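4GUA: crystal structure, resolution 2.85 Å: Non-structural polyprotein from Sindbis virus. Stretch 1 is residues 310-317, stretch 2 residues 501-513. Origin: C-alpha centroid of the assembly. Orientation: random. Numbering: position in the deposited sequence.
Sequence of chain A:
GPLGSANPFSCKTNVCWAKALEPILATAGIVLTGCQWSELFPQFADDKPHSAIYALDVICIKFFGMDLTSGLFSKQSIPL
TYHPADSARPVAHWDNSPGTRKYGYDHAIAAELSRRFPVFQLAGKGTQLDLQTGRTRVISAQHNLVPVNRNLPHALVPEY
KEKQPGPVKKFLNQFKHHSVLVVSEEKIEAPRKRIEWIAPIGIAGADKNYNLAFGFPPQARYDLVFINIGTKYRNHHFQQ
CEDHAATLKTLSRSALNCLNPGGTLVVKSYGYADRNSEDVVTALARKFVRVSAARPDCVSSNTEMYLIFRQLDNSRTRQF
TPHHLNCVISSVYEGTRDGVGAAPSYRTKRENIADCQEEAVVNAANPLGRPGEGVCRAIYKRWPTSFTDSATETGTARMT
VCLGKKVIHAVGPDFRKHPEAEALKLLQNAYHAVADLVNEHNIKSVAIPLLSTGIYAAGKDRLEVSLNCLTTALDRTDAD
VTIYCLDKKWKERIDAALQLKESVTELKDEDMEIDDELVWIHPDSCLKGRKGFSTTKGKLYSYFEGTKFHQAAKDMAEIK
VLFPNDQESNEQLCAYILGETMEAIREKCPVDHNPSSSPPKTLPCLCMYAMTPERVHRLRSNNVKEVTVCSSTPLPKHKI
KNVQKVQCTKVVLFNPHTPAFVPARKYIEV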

ATOM      1  N   ARG A 310      -6.127   9.428  -9.782  1.00 60.49           N
ATOM      2  CA  ARG A 310      -7.236   9.862 -10.635  1.00 64.80           C
ATOM      3  C   ARG A 310      -8.511  10.169  -9.851  1.00 66.16           C
ATOM      4  O   ARG A 310      -8.945   9.360  -9.025  1.00 62.55           O
ATOM      5  N   GLN A 311      -9.141  11.301 -10.174  1.00 62.24           N
ATOM      6  CA  GLN A 311     -10.416  11.681  -9.568  1.00 56.59           C
ATOM      7  C   GLN A 311     -10.384  11.903  -8.059  1.00 57.89           C
ATOM      8  O   GLN A 311     -10.769  11.020  -7.286  1.00 53.64           O
ATOM      9  N   LEU A 312      -9.899  13.073  -7.645  1.00 63.75           N
ATOM     10  CA  LEU A 312      -9.810  13.400  -6.225  1.00 62.62           C
ATOM     11  C   LEU A 312     -11.177  13.734  -5.656  1.00 58.62           C
ATOM     12  O   LEU A 312     -11.794  14.711  -6.065  1.00 59.97           O
ATOM     13  N   ASP A 313     -11.667  12.896  -4.744  1.00 57.45           N
ATOM     14  CA  ASP A 313     -12.773  13.263  -3.861  1.00 63.95           C
ATOM     15  C   ASP A 313     -12.335  13.517  -2.407  1.00 68.67           C
ATOM     16  O   ASP A 313     -13.154  13.876  -1.553  1.00 68.55           O
ATOM     17  N   ASN A 314     -11.051  13.308  -2.129  1.00 67.35           N
ATOM     18  CA  ASN A 314     -10.510  13.436  -0.772  1.00 67.39           C
ATOM     19  C   ASN A 314     -11.342  12.684   0.271  1.00 67.06           C
ATOM     20  O   ASN A 314     -11.715  13.225   1.313  1.00 65.67           O
ATOM     21  N   SER A 315     -11.600  11.414  -0.002  1.00 71.41           N
ATOM     22  CA  SER A 315     -12.407  10.592   0.883  1.00 75.39           C
ATOM     23  C   SER A 315     -11.649  10.317   2.179  1.00 81.99           C
ATOM     24  O   SER A 315     -10.418  10.328   2.231  1.00 80.34           O
ATOM     25  N   ARG A 316     -12.428  10.079   3.223  1.00 84.63           N
ATOM     26  CA  ARG A 316     -11.931   9.785   4.556  1.00 82.32           C
ATOM     27  C   ARG A 316     -11.812   8.269   4.736  1.00 82.19           C
ATOM     28  O   ARG A 316     -10.730   7.727   4.994  1.00 83.27           O
ATOM     29  N   THR A 317     -12.954   7.601   4.621  1.00 82.39           N
ATOM     30  CA  THR A 317     -13.099   6.194   4.953  1.00 80.72           C
ATOM     31  C   THR A 317     -12.712   5.231   3.826  1.00 72.65           C
ATOM     32  O   THR A 317     -12.828   4.018   3.999  1.00 70.60           O
ATOM     33  N   LYS A 501     -21.247   6.952 -10.621  1.00 92.33           N
ATOM     34  CA  LYS A 501     -19.924   6.681 -10.074  1.00 89.06           C
ATOM     35  C   LYS A 501     -18.803   7.437 -10.787  1.00 89.36           C
ATOM     36  O   LYS A 501     -17.827   7.847 -10.158  1.00 89.41           O
ATOM     37  N   GLU A 502     -18.938   7.634 -12.093  1.00 96.13           N
ATOM     38  CA  GLU A 502     -17.861   8.243 -12.867  1.00103.93           C
ATOM     39  C   GLU A 502     -17.809   9.750 -12.612  1.00100.67           C
ATOM     40  O   GLU A 502     -16.796  10.392 -12.867  1.00100.28           O
ATOM     41  N   SER A 503     -18.900  10.318 -12.112  1.00 99.10           N
ATOM     42  CA  SER A 503     -18.940  11.757 -11.903  1.00100.10           C
ATOM     43  C   SER A 503     -18.537  12.147 -10.481  1.00 93.65           C
ATOM     44  O   SER A 503     -19.283  11.916  -9.524  1.00 93.16           O
ATOM     45  N   VAL A 504     -17.358  12.751 -10.351  1.00 83.38           N
ATOM     46  CA  VAL A 504     -16.936  13.321  -9.080  1.00 75.89           C
ATOM     47  C   VAL A 504     -16.842  14.841  -9.214  1.00 75.24           C
ATOM     48  O   VAL A 504     -15.865  15.370  -9.744  1.00 75.48           O
ATOM     49  N   THR A 505     -17.852  15.545  -8.718  1.00 73.51           N
ATOM     50  CA  THR A 505     -17.889  16.999  -8.839  1.00 77.93           C
ATOM     51  C   THR A 505     -17.551  17.760  -7.552  1.00 83.84           C
ATOM     52  O   THR A 505     -17.465  18.989  -7.565  1.00 78.24           O
ATOM     53  N   GLU A 506     -17.364  17.042  -6.446  1.00 92.66           N
ATOM     54  CA  GLU A 506     -17.141  17.695  -5.157  1.00 94.26           C
ATOM     55  C   GLU A 506     -16.431  16.799  -4.146  1.00 85.01           C
ATOM     56  O   GLU A 506     -16.462  15.573  -4.251  1.00 85.27           O
ATOM     57  N   LEU A 507     -15.816  17.435  -3.154  1.00 72.06           N
ATOM     58  CA  LEU A 507     -15.069  16.744  -2.110  1.00 60.81           C
ATOM     59  C   LEU A 507     -15.959  16.138  -1.032  1.00 62.93           C
ATOM     60  O   LEU A 507     -16.986  16.700  -0.676  1.00 65.29           O
ATOM     61  N   LYS A 508     -15.559  14.979  -0.516  1.00 69.91           N
ATOM     62  CA  LYS A 508     -16.294  14.353   0.574  1.00 77.31           C
ATOM     63  C   LYS A 508     -15.811  14.882   1.929  1.00 77.63           C
ATOM     64  O   LYS A 508     -16.475  14.711   2.949  1.00 77.34           O
ATOM     65  N   ASP A 509     -14.651  15.534   1.919  1.00 75.18           N
ATOM     66  CA  ASP A 509     -14.125  16.235   3.081  1.00 69.13           C
ATOM     67  C   ASP A 509     -13.199  17.340   2.588  1.00 73.04           C
ATOM     68  O   ASP A 509     -12.571  17.207   1.539  1.00 71.02           O
ATOM     69  N   GLU A 510     -13.127  18.442   3.323  1.00 80.90           N
ATOM     70  CA  GLU A 510     -12.312  19.566   2.886  1.00 82.97           C
ATOM     71  C   GLU A 510     -10.898  19.583   3.472  1.00 79.03           C
ATOM     72  O   GLU A 510     -10.078  20.404   3.070  1.00 77.72           O
ATOM     73  N   ASP A 511     -10.603  18.690   4.414  1.00 81.08           N
ATOM     74  CA  ASP A 511      -9.271  18.674   5.023  1.00 82.17           C
ATOM     75  C   ASP A 511      -8.298  17.876   4.162  1.00 78.02           C
ATOM     76  O   ASP A 511      -8.417  16.660   4.007  1.00 74.33           O
ATOM     77  N   MET A 512      -7.308  18.585   3.638  1.00 74.96           N
ATOM     78  CA  MET A 512      -6.445  18.066   2.593  1.00 67.31           C
ATOM     79  C   MET A 512      -5.123  17.502   3.110  1.00 65.18           C
ATOM     80  O   MET A 512      -4.266  17.114   2.320  1.00 63.50           O
ATOM     81  N   GLU A 513      -4.942  17.469   4.425  1.00 71.88           N
ATOM     82  CA  GLU A 513      -3.682  17.003   4.988  1.00 79.07           C
ATOM     83  C   GLU A 513      -3.484  15.519   4.635  1.00 75.38           C
ATOM     84  O   GLU A 513      -4.448  14.748   4.565  1.00 74.04           O
TER

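Residues 310-317 and 501-513 meet mostly as loops, and together they bury 687 Å². Lys-508, Asn-314 and Asp-313 cover the most surface.

The CA-to-CB bond of Lys-508 points toward stretch 1. Its chi angles run m, t, m, t, which lays the chain along the other loop. The backbone pins this residue first: Lys-508 N donates to Asp-313 O at 2.8 Å, nearly straight at 174°. The same Asp-313 O also receives a CA-H...O contact from Leu-507 CA at 3.5 Å. At the tip, Lys-508 NZ makes a weak hydrogen bond to Ser-315 OG at 3.4 Å. Asp-313 OD2 lies 4.2 Å from Lys-508 NZ, beyond a salt bridge. Arg-316 NH1 is 3.8 Å from Lys-508 NZ, so two like charges sit close together. Lys-508 CB covers one face of the Arg-316 guanidinium.

Asn-314, with chi1 t, also points toward its partner stretch. Its ND2 supplies two hydrogen bonds, to Asp-509 O at 2.8 Å and to Asp-511 O at 2.9 Å. One amide group thus ties down two backbone carbonyls of the loop. Met-512 SD lies 3.4 Å from Asn-314 ND2. Asn-314 OD1 is satisfied elsewhere in the structure.

Asp-313 points sideways, with chi1 p. Its CB packs 3.9 Å from Val-504 CG1. Its OD1 accepts a weak hydrogen bond from Ser-315 N at 3.1 Å, within its own loop.

Apolar contacts accompany this polar network. Leu-312 (chi1 t, chi2 p) starts sideways, but its end comes nearer. Its CG is 4.2 Å from Leu-507 CD2, and its CD2 is 3.9 Å from Met-512 CE. Val-504, chi1 t, points toward stretch 1 and brings CG1 within 3.7 Å of Leu-312 O.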

ATOM      1  CB  ARG A 310      -7.567   8.774 -11.655  1.00 69.04           C
ATOM      2  CG  ARG A 310      -6.506   8.515 -12.695  1.00 71.90           C
ATOM      3  CD  ARG A 310      -6.973   7.446 -13.675  1.00 73.56           C
ATOM      4  NE  ARG A 310      -5.891   7.008 -14.547  1.00 76.09           N
ATOM      5  CZ  ARG A 310      -5.428   7.720 -15.568  1.00 84.20           C
ATOM      6  NH1 ARG A 310      -5.953   8.910 -15.846  1.00 96.88           N
ATOM      7  NH2 ARG A 310      -4.440   7.251 -16.312  1.00 76.01           N
ATOM      8  CB  GLN A 311     -11.494  10.659  -9.902  1.00 61.57           C
ATOM      9  CG  GLN A 311     -11.851  10.590 -11.362  1.00 62.21           C
ATOM     10  CD  GLN A 311     -12.953   9.587 -11.612  1.00 70.10           C
ATOM     11  OE1 GLN A 311     -14.070   9.955 -11.963  1.00 68.21           O
ATOM     12  NE2 GLN A 311     -12.645   8.305 -11.419  1.00 76.15           N
ATOM     13  CB  LEU A 312      -8.942  14.650  -6.066  1.00 61.64           C
ATOM     14  CG  LEU A 312      -9.021  15.404  -4.733  1.00 58.11           C
ATOM     15  CD1 LEU A 312      -8.220  14.682  -3.672  1.00 60.24           C
ATOM     16  CD2 LEU A 312      -8.528  16.828  -4.898  1.00 53.03           C
ATOM     17  CB  ASP A 313     -13.888  12.221  -3.928  1.00 69.81           C
ATOM     18  CG  ASP A 313     -13.425  10.845  -3.513  1.00 74.94           C
ATOM     19  OD1 ASP A 313     -12.340  10.736  -2.903  1.00 76.31           O
ATOM     20  OD2 ASP A 313     -14.142   9.861  -3.806  1.00 76.06           O
ATOM     21  CB  ASN A 314     -10.392  14.909  -0.368  1.00 68.52           C
ATOM     22  CG  ASN A 314      -9.617  15.100   0.924  1.00 64.41           C
ATOM     23  OD1 ASN A 314      -8.692  14.347   1.227  1.00 63.19           O
ATOM     24  ND2 ASN A 314     -10.010  16.095   1.702  1.00 68.55           N
ATOM     25  CB  SER A 315     -12.775   9.271   0.203  1.00 75.54           C
ATOM     26  OG  SER A 315     -13.498   8.422   1.082  1.00 70.79           O
ATOM     27  CB  ARG A 316     -12.830  10.395   5.648  1.00 87.00           C
ATOM     28  CG  ARG A 316     -14.358  10.450   5.404  1.00 98.89           C
ATOM     29  CD  ARG A 316     -14.849  11.325   4.245  1.00 92.74           C
ATOM     30  NE  ARG A 316     -16.223  11.004   3.859  1.00 84.80           N
ATOM     31  CZ  ARG A 316     -16.615   9.864   3.305  1.00 75.39           C
ATOM     32  NH1 ARG A 316     -15.755   8.908   3.047  1.00 73.62           N
ATOM     33  NH2 ARG A 316     -17.887   9.680   2.997  1.00 80.58           N
ATOM     34  CB  THR A 317     -14.566   5.902   5.310  1.00 83.24           C
ATOM     35  OG1 THR A 317     -15.407   6.285   4.213  1.00 79.23           O
ATOM     36  CG2 THR A 317     -14.978   6.673   6.547  1.00 85.54           C
ATOM     37  CB  LYS A 501     -19.639   5.180 -10.142  1.00 86.66           C
ATOM     38  CG  LYS A 501     -18.242   4.802  -9.688  1.00 87.71           C
ATOM     39  CD  LYS A 501     -17.933   3.347  -9.983  1.00 86.21           C
ATOM     40  CE  LYS A 501     -16.429   3.121 -10.130  1.00 80.61           C
ATOM     41  NZ  LYS A 501     -15.650   3.692  -9.007  1.00 75.34           N
ATOM     42  CB  GLU A 502     -18.023   7.948 -14.365  1.00111.18           C
ATOM     43  CG  GLU A 502     -17.168   8.819 -15.300  1.00115.77           C
ATOM     44  CD  GLU A 502     -15.693   8.405 -15.311  1.00118.94           C
ATOM     45  OE1 GLU A 502     -15.361   7.348 -14.726  1.00119.69           O
ATOM     46  OE2 GLU A 502     -14.865   9.130 -15.911  1.00117.54           O
ATOM     47  CB  SER A 503     -20.342  12.288 -12.214  1.00103.85           C
ATOM     48  OG  SER A 503     -20.422  13.687 -12.001  1.00106.96           O
ATOM     49  CB  VAL A 504     -15.554  12.749  -8.695  1.00 70.31           C
ATOM     50  CG1 VAL A 504     -14.996  13.430  -7.454  1.00 69.75           C
ATOM     51  CG2 VAL A 504     -15.659  11.253  -8.471  1.00 70.13           C
ATOM     52  CB  THR A 505     -19.258  17.457  -9.354  1.00 78.13           C
ATOM     53  OG1 THR A 505     -20.278  17.052  -8.429  1.00 83.76           O
ATOM     54  CG2 THR A 505     -19.538  16.834 -10.709  1.00 70.47           C
ATOM     55  CB  GLU A 506     -18.466  18.162  -4.568  1.00101.43           C
ATOM     56  CG  GLU A 506     -19.443  17.036  -4.326  1.00109.74           C
ATOM     57  CD  GLU A 506     -20.751  17.525  -3.751  1.00118.11           C
ATOM     58  OE1 GLU A 506     -20.978  18.754  -3.765  1.00121.72           O
ATOM     59  OE2 GLU A 506     -21.550  16.684  -3.287  1.00119.52           O
ATOM     60  CB  LEU A 507     -14.102  17.719  -1.448  1.00 56.49           C
ATOM     61  CG  LEU A 507     -13.111  18.377  -2.407  1.00 59.53           C
ATOM     62  CD1 LEU A 507     -12.013  19.104  -1.640  1.00 54.50           C
ATOM     63  CD2 LEU A 507     -12.519  17.345  -3.355  1.00 65.50           C
ATOM     64  CB  LYS A 508     -16.153  12.831   0.501  1.00 79.09           C
ATOM     65  CG  LYS A 508     -16.708  12.229  -0.784  1.00 82.34           C
ATOM     66  CD  LYS A 508     -17.151  10.788  -0.589  1.00 87.48           C
ATOM     67  CE  LYS A 508     -16.016   9.814  -0.828  1.00 94.13           C
ATOM     68  NZ  LYS A 508     -16.442   8.395  -0.641  1.00100.23           N
ATOM     69  CB  ASP A 509     -13.372  15.276   4.003  1.00 70.90           C
ATOM     70  CG  ASP A 509     -12.996  15.916   5.333  1.00 77.42           C
ATOM     71  OD1 ASP A 509     -13.863  15.987   6.230  1.00 81.23           O
ATOM     72  OD2 ASP A 509     -11.831  16.339   5.487  1.00 76.45           O
ATOM     73  CB  GLU A 510     -13.037  20.882   3.156  1.00 89.46           C
ATOM     74  CG  GLU A 510     -13.932  21.296   2.002  1.00 97.19           C
ATOM     75  CD  GLU A 510     -14.435  22.721   2.122  1.00111.19           C
ATOM     76  OE1 GLU A 510     -14.492  23.256   3.255  1.00110.08           O
ATOM     77  OE2 GLU A 510     -14.767  23.312   1.070  1.00119.01           O
ATOM     78  CB  ASP A 511      -9.315  18.086   6.433  1.00 82.78           C
ATOM     79  CG  ASP A 511      -8.017  18.306   7.193  1.00 81.67           C
ATOM     80  OD1 ASP A 511      -6.984  18.583   6.542  1.00 75.63           O
ATOM     81  OD2 ASP A 511      -8.030  18.210   8.439  1.00 85.09           O
ATOM     82  CB  MET A 512      -6.185  19.172   1.567  1.00 67.86           C
ATOM     83  CG  MET A 512      -6.389  18.740   0.129  1.00 74.24           C
ATOM     84  SD  MET A 512      -8.019  18.039  -0.210  1.00 77.85           S
ATOM     85  CE  MET A 512      -8.492  18.962  -1.669  1.00 91.23           C
ATOM     86  CB  GLU A 513      -3.648  17.231   6.506  1.00 88.18           C
ATOM     87  CG  GLU A 513      -2.265  17.628   7.058  1.00 98.15           C
ATOM     88  CD  GLU A 513      -1.920  19.130   6.833  1.00101.11           C
ATOM     89  OE1 GLU A 513      -2.851  19.975   6.788  1.00 98.70           O
ATOM     90  OE2 GLU A 513      -0.719  19.457   6.662  1.00 95.03           O
TER